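Local coordinates for transcriptional activator TenA-1 (Sulfolobus solfataricus P2, PDB 2QZC), which probably acts as a TenA-like thiaminase in thiamin breakdown or salvage, using the all-helical heme oxygenase-like fold, at residues A[42-47]-A[157-162]; A[69-74]-A[125-130]. One frame throughout, in Å; residues are numbered along the deposited sequence.

Contact 1: residues A[42-47]-A[157-162]; sequences RYYLIQ and KTWASF
Tyr44 and Trp159 meet at about a right angle between helix 38-63 and helix 154-164, a worked example of two large aromatics bridging helices whose backbones stay apart: the nearest CA atoms, of Leu45 and Trp159, are 9.9 Å apart. The closer half belongs to the two aromatic side chains. Trp159 NE1 lies at the edge of the phenol, near its plane, 3.9 Å from Tyr44 CE2, while Tyr44 OH approaches the indole obliquely, 3.7 Å from Trp159 CZ2. The indole reaches this place because its CG is anti to the backbone N (chi1 174°). Leu45 makes the looser half: its CD2 comes to 4.2 Å from Trp159 CD1, and Leu92 of helix 85-95 packs on both residues. The partly exposed side of helix 154-164 is polar instead; there Ser161 OG donates to Thr158 O. With an alanine in place of Trp159, the phenol edge and the Leu45 methyl would probably lose their common partner, opening a gap between the helices. Across the pair the contact is van der Waals in character, whereas the hydroxyl of the buried Tyr44 is hydrogen-bonded to that of Tyr141, so the same oxygen both packs against the indole and has its polar needs met elsewhere.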
ATOM      1  N   ARG A  42      -7.794 -27.626   5.596  1.00 17.21           N
ATOM      2  CA  ARG A  42      -7.383 -26.852   6.757  1.00 18.18           C
ATOM      3  C   ARG A  42      -5.882 -26.560   6.693  1.00 17.67           C
ATOM      4  O   ARG A  42      -5.464 -25.419   6.903  1.00 16.84           O
ATOM      5  CB  ARG A  42      -7.730 -27.587   8.048  1.00 18.77           C
ATOM      6  CG  ARG A  42      -7.427 -26.807   9.255  1.00 18.99           C
ATOM      7  CD  ARG A  42      -7.836 -27.513  10.561  1.00 23.16           C
ATOM      8  NE  ARG A  42      -7.478 -26.675  11.706  1.00 24.72           N
ATOM      9  CZ  ARG A  42      -6.315 -26.712  12.361  1.00 21.67           C
ATOM     10  NH1 ARG A  42      -5.350 -27.559  12.038  1.00 24.67           N
ATOM     11  NH2 ARG A  42      -6.125 -25.874  13.375  1.00 27.24           N
ATOM     12  N   TYR A  43      -5.092 -27.579   6.371  1.00 16.27           N
ATOM     13  CA  TYR A  43      -3.632 -27.441   6.231  1.00 16.28           C
ATOM     14  C   TYR A  43      -3.359 -26.340   5.185  1.00 16.14           C
ATOM     15  O   TYR A  43      -2.514 -25.415   5.402  1.00 15.05           O
ATOM     16  CB  TYR A  43      -3.021 -28.748   5.749  1.00 17.26           C
ATOM     17  CG  TYR A  43      -1.551 -28.674   5.436  1.00 15.84           C
ATOM     18  CD1 TYR A  43      -1.098 -28.156   4.228  1.00 14.94           C
ATOM     19  CD2 TYR A  43      -0.592 -29.089   6.364  1.00 15.31           C
ATOM     20  CE1 TYR A  43       0.245 -28.088   3.946  1.00 15.64           C
ATOM     21  CE2 TYR A  43       0.780 -29.030   6.082  1.00 15.68           C
ATOM     22  CZ  TYR A  43       1.187 -28.506   4.857  1.00 15.69           C
ATOM     23  OH  TYR A  43       2.525 -28.429   4.550  1.00 16.15           O
ATOM     24  N   TYR A  44      -4.049 -26.441   4.043  1.00 14.92           N
ATOM     25  CA  TYR A  44      -3.916 -25.462   2.941  1.00 14.98           C
ATOM     26  C   TYR A  44      -4.232 -24.044   3.423  1.00 14.34           C
ATOM     27  O   TYR A  44      -3.505 -23.063   3.143  1.00 15.40           O
ATOM     28  CB  TYR A  44      -4.821 -25.844   1.733  1.00 16.01           C
ATOM     29  CG  TYR A  44      -5.086 -24.680   0.805  1.00 15.42           C
ATOM     30  CD1 TYR A  44      -4.104 -24.241  -0.088  1.00 16.98           C
ATOM     31  CD2 TYR A  44      -6.297 -24.006   0.849  1.00 15.79           C
ATOM     32  CE1 TYR A  44      -4.345 -23.124  -0.886  1.00 15.69           C
ATOM     33  CE2 TYR A  44      -6.550 -22.919   0.034  1.00 16.53           C
ATOM     34  CZ  TYR A  44      -5.564 -22.478  -0.821  1.00 18.30           C
ATOM     35  OH  TYR A  44      -5.816 -21.358  -1.598  1.00 19.71           O
ATOM     36  N   LEU A  45      -5.373 -23.884   4.103  1.00 14.99           N
ATOM     37  CA  LEU A  45      -5.807 -22.557   4.551  1.00 15.95           C
ATOM     38  C   LEU A  45      -4.813 -21.905   5.488  1.00 15.40           C
ATOM     39  O   LEU A  45      -4.629 -20.656   5.445  1.00 16.02           O
ATOM     40  CB  LEU A  45      -7.166 -22.582   5.251  1.00 17.98           C
ATOM     41  CG  LEU A  45      -8.365 -22.578   4.334  1.00 21.87           C
ATOM     42  CD1 LEU A  45      -9.606 -22.552   5.260  1.00 25.43           C
ATOM     43  CD2 LEU A  45      -8.403 -21.401   3.295  1.00 20.57           C
ATOM     44  N   ILE A  46      -4.176 -22.701   6.336  1.00 15.31           N
ATOM     45  CA  ILE A  46      -3.171 -22.174   7.244  1.00 15.32           C
ATOM     46  C   ILE A  46      -1.957 -21.689   6.441  1.00 15.65           C
ATOM     47  O   ILE A  46      -1.499 -20.542   6.606  1.00 16.45           O
ATOM     48  CB  ILE A  46      -2.772 -23.194   8.296  1.00 16.92           C
ATOM     49  CG1 ILE A  46      -3.960 -23.504   9.233  1.00 17.06           C
ATOM     50  CG2 ILE A  46      -1.574 -22.703   9.116  1.00 16.89           C
ATOM     51  CD1 ILE A  46      -3.708 -24.797  10.086  1.00 17.00           C
ATOM     52  N   GLN A  47      -1.494 -22.504   5.488  1.00 14.05           N
ATOM     53  CA  GLN A  47      -0.382 -22.052   4.631  1.00 13.42           C
ATOM     54  C   GLN A  47      -0.768 -20.824   3.821  1.00 14.46           C
ATOM     55  O   GLN A  47       0.045 -19.898   3.651  1.00 14.67           O
ATOM     56  CB  GLN A  47       0.084 -23.174   3.678  1.00 14.23           C
ATOM     57  CG  GLN A  47       0.773 -24.310   4.393  1.00 15.64           C
ATOM     58  CD  GLN A  47       1.982 -23.904   5.193  1.00 14.28           C
ATOM     59  OE1 GLN A  47       2.943 -23.348   4.636  1.00 14.37           O
ATOM     60  NE2 GLN A  47       1.931 -24.118   6.529  1.00 15.09           N
ATOM     61  N   LYS A 157     -17.609 -24.279  -1.834  1.00 18.02           N
ATOM     62  CA  LYS A 157     -18.412 -23.252  -2.479  1.00 18.71           C
ATOM     63  C   LYS A 157     -18.182 -21.890  -1.787  1.00 17.99           C
ATOM     64  O   LYS A 157     -18.066 -20.853  -2.443  1.00 19.90           O
ATOM     65  CB  LYS A 157     -19.915 -23.655  -2.437  1.00 19.99           C
ATOM     66  CG  LYS A 157     -20.835 -22.708  -3.157  1.00 27.75           C
ATOM     67  CD  LYS A 157     -22.331 -23.117  -3.057  1.00 26.47           C
ATOM     68  CE  LYS A 157     -22.654 -24.358  -3.798  1.00 35.17           C
ATOM     69  NZ  LYS A 157     -22.454 -24.285  -5.280  1.00 33.49           N
ATOM     70  N   THR A 158     -18.134 -21.900  -0.460  1.00 17.94           N
ATOM     71  CA  THR A 158     -17.886 -20.661   0.310  1.00 17.46           C
ATOM     72  C   THR A 158     -16.519 -20.063  -0.025  1.00 18.91           C
ATOM     73  O   THR A 158     -16.412 -18.857  -0.283  1.00 19.84           O
ATOM     74  CB  THR A 158     -17.979 -20.902   1.824  1.00 20.42           C
ATOM     75  OG1 THR A 158     -19.307 -21.352   2.162  1.00 22.36           O
ATOM     76  CG2 THR A 158     -17.686 -19.613   2.622  1.00 21.82           C
ATOM     77  N   TRP A 159     -15.492 -20.913  -0.033  1.00 18.46           N
ATOM     78  CA  TRP A 159     -14.142 -20.454  -0.400  1.00 17.23           C
ATOM     79  C   TRP A 159     -14.152 -19.854  -1.791  1.00 18.21           C
ATOM     80  O   TRP A 159     -13.640 -18.742  -2.005  1.00 18.67           O
ATOM     81  CB  TRP A 159     -13.179 -21.644  -0.341  1.00 17.01           C
ATOM     82  CG  TRP A 159     -11.774 -21.338  -0.838  1.00 16.31           C
ATOM     83  CD1 TRP A 159     -10.730 -20.830  -0.108  1.00 20.15           C
ATOM     84  CD2 TRP A 159     -11.275 -21.582  -2.142  1.00 16.68           C
ATOM     85  NE1 TRP A 159      -9.639 -20.689  -0.901  1.00 19.82           N
ATOM     86  CE2 TRP A 159      -9.924 -21.129  -2.156  1.00 18.22           C
ATOM     87  CE3 TRP A 159     -11.835 -22.062  -3.325  1.00 18.85           C
ATOM     88  CZ2 TRP A 159      -9.129 -21.201  -3.301  1.00 21.86           C
ATOM     89  CZ3 TRP A 159     -11.074 -22.093  -4.464  1.00 21.27           C
ATOM     90  CH2 TRP A 159      -9.707 -21.681  -4.445  1.00 23.06           C
ATOM     91  N   ALA A 160     -14.742 -20.572  -2.750  1.00 16.38           N
ATOM     92  CA  ALA A 160     -14.784 -20.134  -4.141  1.00 17.26           C
ATOM     93  C   ALA A 160     -15.567 -18.855  -4.361  1.00 18.39           C
ATOM     94  O   ALA A 160     -15.214 -18.065  -5.254  1.00 19.23           O
ATOM     95  CB  ALA A 160     -15.311 -21.243  -5.072  1.00 19.15           C
ATOM     96  N   SER A 161     -16.584 -18.606  -3.528  1.00 19.22           N
ATOM     97  CA  SER A 161     -17.454 -17.436  -3.721  1.00 20.53           C
ATOM     98  C   SER A 161     -16.686 -16.140  -3.631  1.00 21.56           C
ATOM     99  O   SER A 161     -17.043 -15.185  -4.324  1.00 23.54           O
ATOM    100  CB  SER A 161     -18.627 -17.447  -2.742  1.00 21.73           C
ATOM    101  OG  SER A 161     -18.188 -17.213  -1.416  1.00 25.30           O
ATOM    102  N   PHE A 162     -15.622 -16.090  -2.814  1.00 21.39           N
ATOM    103  CA  PHE A 162     -14.808 -14.883  -2.786  1.00 21.09           C
ATOM    104  C   PHE A 162     -14.117 -14.616  -4.146  1.00 19.54           C
ATOM    105  O   PHE A 162     -14.193 -13.517  -4.702  1.00 23.39           O
ATOM    106  CB  PHE A 162     -13.796 -14.909  -1.677  1.00 22.27           C
ATOM    107  CG  PHE A 162     -12.851 -13.748  -1.737  1.00 28.24           C
ATOM    108  CD1 PHE A 162     -13.349 -12.426  -1.720  1.00 34.38           C
ATOM    109  CD2 PHE A 162     -11.481 -13.953  -1.895  1.00 27.62           C
ATOM    110  CE1 PHE A 162     -12.478 -11.328  -1.833  1.00 36.36           C
ATOM    111  CE2 PHE A 162     -10.610 -12.867  -1.979  1.00 28.82           C
ATOM    112  CZ  PHE A 162     -11.113 -11.552  -1.950  1.00 32.32           C
TER

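Contact 2: residues A[69-74]-A[125-130]; sequences DKVTKI and LDWNKF
Trp127 sends its indole from the first turn of helix 127-148 against Val71 and Ile74 of helix 68-78. From CB, the chain turns so that CG stands anti to the backbone N (chi1 165°), and these first atoms serve as a stalk carrying the ring across. Contact with the other helix begins at CE2, 4.0 Å from Val71 CG1. The same methyl lies over one face of the six-membered ring, a CH-pi contact in which Val71 CG1 is 3.9 Å from the centroid and 9° off the ring normal. Farther out, CZ2 and CH2 are shared: Ile74 CD1 reaches the ring edge, near its plane, 4.0 Å from Trp127 CH2. In this heme oxygenase-like helical bundle the indole is walled in further by Ala62 of helix 38-63 and by Lys65 and Pro67 of the connection to helix 68-78. The stalk starts from a defined helix end, since Asp126 is the N-cap and its OD2 accepts from Lys129 N at 2.9 Å through the anti lone pair. On helix 68-78, Lys70 turns its tip away from the indole; its NZ forms salt bridges with Asp69 and Glu181, and it makes a cation-pi contact with Tyr177.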
ATOM      1  N   ASP A  69      -0.906   6.009 -11.138  1.00 23.25           N
ATOM      2  CA  ASP A  69      -2.318   5.755 -11.432  1.00 26.66           C
ATOM      3  C   ASP A  69      -2.671   4.266 -11.320  1.00 23.59           C
ATOM      4  O   ASP A  69      -3.694   3.922 -10.721  1.00 24.12           O
ATOM      5  CB  ASP A  69      -2.724   6.278 -12.836  1.00 30.03           C
ATOM      6  CG  ASP A  69      -1.912   5.639 -13.993  1.00 42.51           C
ATOM      7  OD1 ASP A  69      -0.646   5.651 -13.934  1.00 47.01           O
ATOM      8  OD2 ASP A  69      -2.554   5.130 -14.955  1.00 57.98           O
ATOM      9  N   LYS A  70      -1.790   3.424 -11.879  1.00 23.28           N
ATOM     10  CA  LYS A  70      -2.018   1.967 -11.901  1.00 23.49           C
ATOM     11  C   LYS A  70      -1.946   1.396 -10.498  1.00 20.44           C
ATOM     12  O   LYS A  70      -2.819   0.594 -10.100  1.00 21.95           O
ATOM     13  CB  LYS A  70      -1.014   1.257 -12.806  1.00 23.54           C
ATOM     14  CG  LYS A  70      -1.021   1.673 -14.284  1.00 28.39           C
ATOM     15  CD  LYS A  70      -2.361   1.409 -14.908  1.00 30.92           C
ATOM     16  CE  LYS A  70      -2.343   1.610 -16.407  1.00 38.85           C
ATOM     17  NZ  LYS A  70      -2.030   3.015 -16.758  1.00 40.62           N
ATOM     18  N   VAL A  71      -0.931   1.794  -9.743  1.00 19.27           N
ATOM     19  CA  VAL A  71      -0.787   1.242  -8.380  1.00 20.51           C
ATOM     20  C   VAL A  71      -1.893   1.710  -7.414  1.00 22.06           C
ATOM     21  O   VAL A  71      -2.413   0.896  -6.621  1.00 21.21           O
ATOM     22  CB  VAL A  71       0.632   1.402  -7.764  1.00 21.04           C
ATOM     23  CG1 VAL A  71       1.707   0.760  -8.649  1.00 19.84           C
ATOM     24  CG2 VAL A  71       0.964   2.824  -7.432  1.00 21.00           C
ATOM     25  N   THR A  72      -2.300   2.993  -7.497  1.00 21.75           N
ATOM     26  CA  THR A  72      -3.370   3.526  -6.646  0.50 20.67           C
ATOM     27  C   THR A  72      -4.702   2.793  -6.877  1.00 21.48           C
ATOM     28  O   THR A  72      -5.416   2.474  -5.928  1.00 22.61           O
ATOM     29  CB  THR A  72      -3.541   5.039  -6.864  0.50 22.24           C
ATOM     30  OG1 THR A  72      -2.277   5.666  -6.661  0.50 18.11           O
ATOM     31  CG2 THR A  72      -4.544   5.611  -5.896  0.50 18.14           C
ATOM     32  N   LYS A  73      -5.009   2.509  -8.150  1.00 21.42           N
ATOM     33  CA  LYS A  73      -6.236   1.768  -8.516  0.50 21.85           C
ATOM     34  C   LYS A  73      -6.240   0.379  -7.848  1.00 20.05           C
ATOM     35  O   LYS A  73      -7.234  -0.075  -7.288  1.00 21.92           O
ATOM     36  CB  LYS A  73      -6.336   1.606 -10.039  0.50 22.83           C
ATOM     37  CG  LYS A  73      -7.669   1.060 -10.565  0.50 25.15           C
ATOM     38  CD  LYS A  73      -7.571   0.755 -12.057  0.50 27.80           C
ATOM     39  CE  LYS A  73      -8.916   0.345 -12.646  0.50 34.03           C
ATOM     40  NZ  LYS A  73      -9.900   1.482 -12.648  0.50 37.81           N
ATOM     41  N   ILE A  74      -5.100  -0.302  -7.923  1.00 20.19           N
ATOM     42  CA  ILE A  74      -4.977  -1.635  -7.311  1.00 18.51           C
ATOM     43  C   ILE A  74      -5.065  -1.567  -5.782  1.00 18.19           C
ATOM     44  O   ILE A  74      -5.786  -2.335  -5.179  1.00 19.34           O
ATOM     45  CB  ILE A  74      -3.623  -2.319  -7.748  1.00 17.88           C
ATOM     46  CG1 ILE A  74      -3.613  -2.639  -9.250  1.00 20.11           C
ATOM     47  CG2 ILE A  74      -3.339  -3.620  -6.903  1.00 18.44           C
ATOM     48  CD1 ILE A  74      -2.234  -2.991  -9.820  1.00 19.55           C
ATOM     49  N   LEU A 125      13.241  -5.447  -6.297  1.00 16.58           N
ATOM     50  CA  LEU A 125      13.910  -5.014  -7.523  1.00 17.73           C
ATOM     51  C   LEU A 125      13.121  -4.093  -8.434  1.00 18.37           C
ATOM     52  O   LEU A 125      13.652  -3.087  -8.880  1.00 19.40           O
ATOM     53  CB  LEU A 125      14.346  -6.227  -8.353  1.00 20.92           C
ATOM     54  CG  LEU A 125      15.400  -7.151  -7.740  1.00 25.47           C
ATOM     55  CD1 LEU A 125      15.668  -8.219  -8.789  1.00 27.67           C
ATOM     56  CD2 LEU A 125      16.655  -6.401  -7.340  1.00 30.30           C
ATOM     57  N   ASP A 126      11.892  -4.442  -8.754  1.00 16.42           N
ATOM     58  CA  ASP A 126      11.177  -3.769  -9.844  1.00 18.88           C
ATOM     59  C   ASP A 126       9.685  -4.032  -9.836  1.00 18.09           C
ATOM     60  O   ASP A 126       9.281  -5.179  -9.634  1.00 17.97           O
ATOM     61  CB  ASP A 126      11.774  -4.423 -11.109  1.00 22.75           C
ATOM     62  CG  ASP A 126      11.318  -3.840 -12.370  1.00 30.35           C
ATOM     63  OD1 ASP A 126      11.750  -2.728 -12.712  1.00 38.54           O
ATOM     64  OD2 ASP A 126      10.582  -4.520 -13.071  1.00 26.71           O
ATOM     65  N   TRP A 127       8.849  -3.011 -10.082  1.00 16.98           N
ATOM     66  CA  TRP A 127       7.418  -3.211 -10.153  1.00 15.98           C
ATOM     67  C   TRP A 127       7.014  -4.208 -11.242  1.00 14.95           C
ATOM     68  O   TRP A 127       6.215  -5.120 -10.978  1.00 15.21           O
ATOM     69  CB  TRP A 127       6.672  -1.881 -10.324  1.00 16.85           C
ATOM     70  CG  TRP A 127       5.249  -1.996 -10.755  1.00 16.43           C
ATOM     71  CD1 TRP A 127       4.740  -1.729 -12.006  1.00 16.87           C
ATOM     72  CD2 TRP A 127       4.148  -2.452  -9.966  1.00 17.24           C
ATOM     73  NE1 TRP A 127       3.385  -1.946 -12.009  1.00 16.30           N
ATOM     74  CE2 TRP A 127       2.996  -2.398 -10.774  1.00 15.38           C
ATOM     75  CE3 TRP A 127       4.014  -2.888  -8.635  1.00 18.66           C
ATOM     76  CZ2 TRP A 127       1.728  -2.804 -10.308  1.00 18.81           C
ATOM     77  CZ3 TRP A 127       2.748  -3.283  -8.163  1.00 17.88           C
ATOM     78  CH2 TRP A 127       1.624  -3.220  -8.986  1.00 19.46           C
ATOM     79  N   ASN A 128       7.551  -4.045 -12.457  1.00 15.93           N
ATOM     80  CA  ASN A 128       7.127  -4.925 -13.564  1.00 15.79           C
ATOM     81  C   ASN A 128       7.436  -6.399 -13.262  1.00 14.88           C
ATOM     82  O   ASN A 128       6.614  -7.270 -13.532  1.00 16.36           O
ATOM     83  CB  ASN A 128       7.762  -4.523 -14.903  1.00 16.02           C
ATOM     84  CG  ASN A 128       7.219  -3.222 -15.445  1.00 18.76           C
ATOM     85  OD1 ASN A 128       6.244  -2.681 -14.963  1.00 19.01           O
ATOM     86  ND2 ASN A 128       7.844  -2.749 -16.526  1.00 22.71           N
ATOM     87  N   LYS A 129       8.621  -6.691 -12.718  1.00 15.73           N
ATOM     88  CA  LYS A 129       8.980  -8.083 -12.382  1.00 16.05           C
ATOM     89  C   LYS A 129       8.060  -8.637 -11.300  1.00 14.92           C
ATOM     90  O   LYS A 129       7.618  -9.780 -11.386  1.00 15.55           O
ATOM     91  CB  LYS A 129      10.443  -8.167 -11.963  1.00 15.73           C
ATOM     92  CG  LYS A 129      11.428  -7.861 -13.088  1.00 16.64           C
ATOM     93  CD  LYS A 129      12.865  -8.020 -12.673  1.00 19.17           C
ATOM     94  CE  LYS A 129      13.800  -7.649 -13.824  1.00 26.31           C
ATOM     95  NZ  LYS A 129      15.213  -7.682 -13.384  1.00 30.42           N
ATOM     96  N   PHE A 130       7.789  -7.849 -10.262  1.00 14.64           N
ATOM     97  CA  PHE A 130       6.858  -8.288  -9.235  1.00 13.72           C
ATOM     98  C   PHE A 130       5.476  -8.553  -9.819  1.00 13.64           C
ATOM     99  O   PHE A 130       4.835  -9.563  -9.521  1.00 14.06           O
ATOM    100  CB  PHE A 130       6.752  -7.304  -8.070  1.00 13.99           C
ATOM    101  CG  PHE A 130       5.614  -7.631  -7.134  1.00 14.97           C
ATOM    102  CD1 PHE A 130       5.741  -8.676  -6.227  1.00 14.04           C
ATOM    103  CD2 PHE A 130       4.340  -7.020  -7.278  1.00 16.04           C
ATOM    104  CE1 PHE A 130       4.671  -9.037  -5.417  1.00 14.26           C
ATOM    105  CE2 PHE A 130       3.282  -7.416  -6.482  1.00 15.69           C
ATOM    106  CZ  PHE A 130       3.459  -8.412  -5.567  1.00 15.79           C
TER

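In the fold
Contact 1 and contact 2 lie on opposite sides of the chain's centre, 27 Å apart between their own centres and about 11 Å between nearest atoms, so neither touches the other. Along the chain, contact 2 is nested inside the loop closed by contact 1. Two long helices connect them: helix 38-63 provides Tyr44 near its start and Ala62, a neighbour of Trp127, near its end, while helix 127-148 begins at contact 2 and carries Tyr141, the partner of Tyr44. An imidazole about 4 Å from the Tyr44 side chain, probably from the crystallisation liquor, may mark a pocket beside contact 1; contact 2 is packing farther out, about 17 Å from the chain's centre.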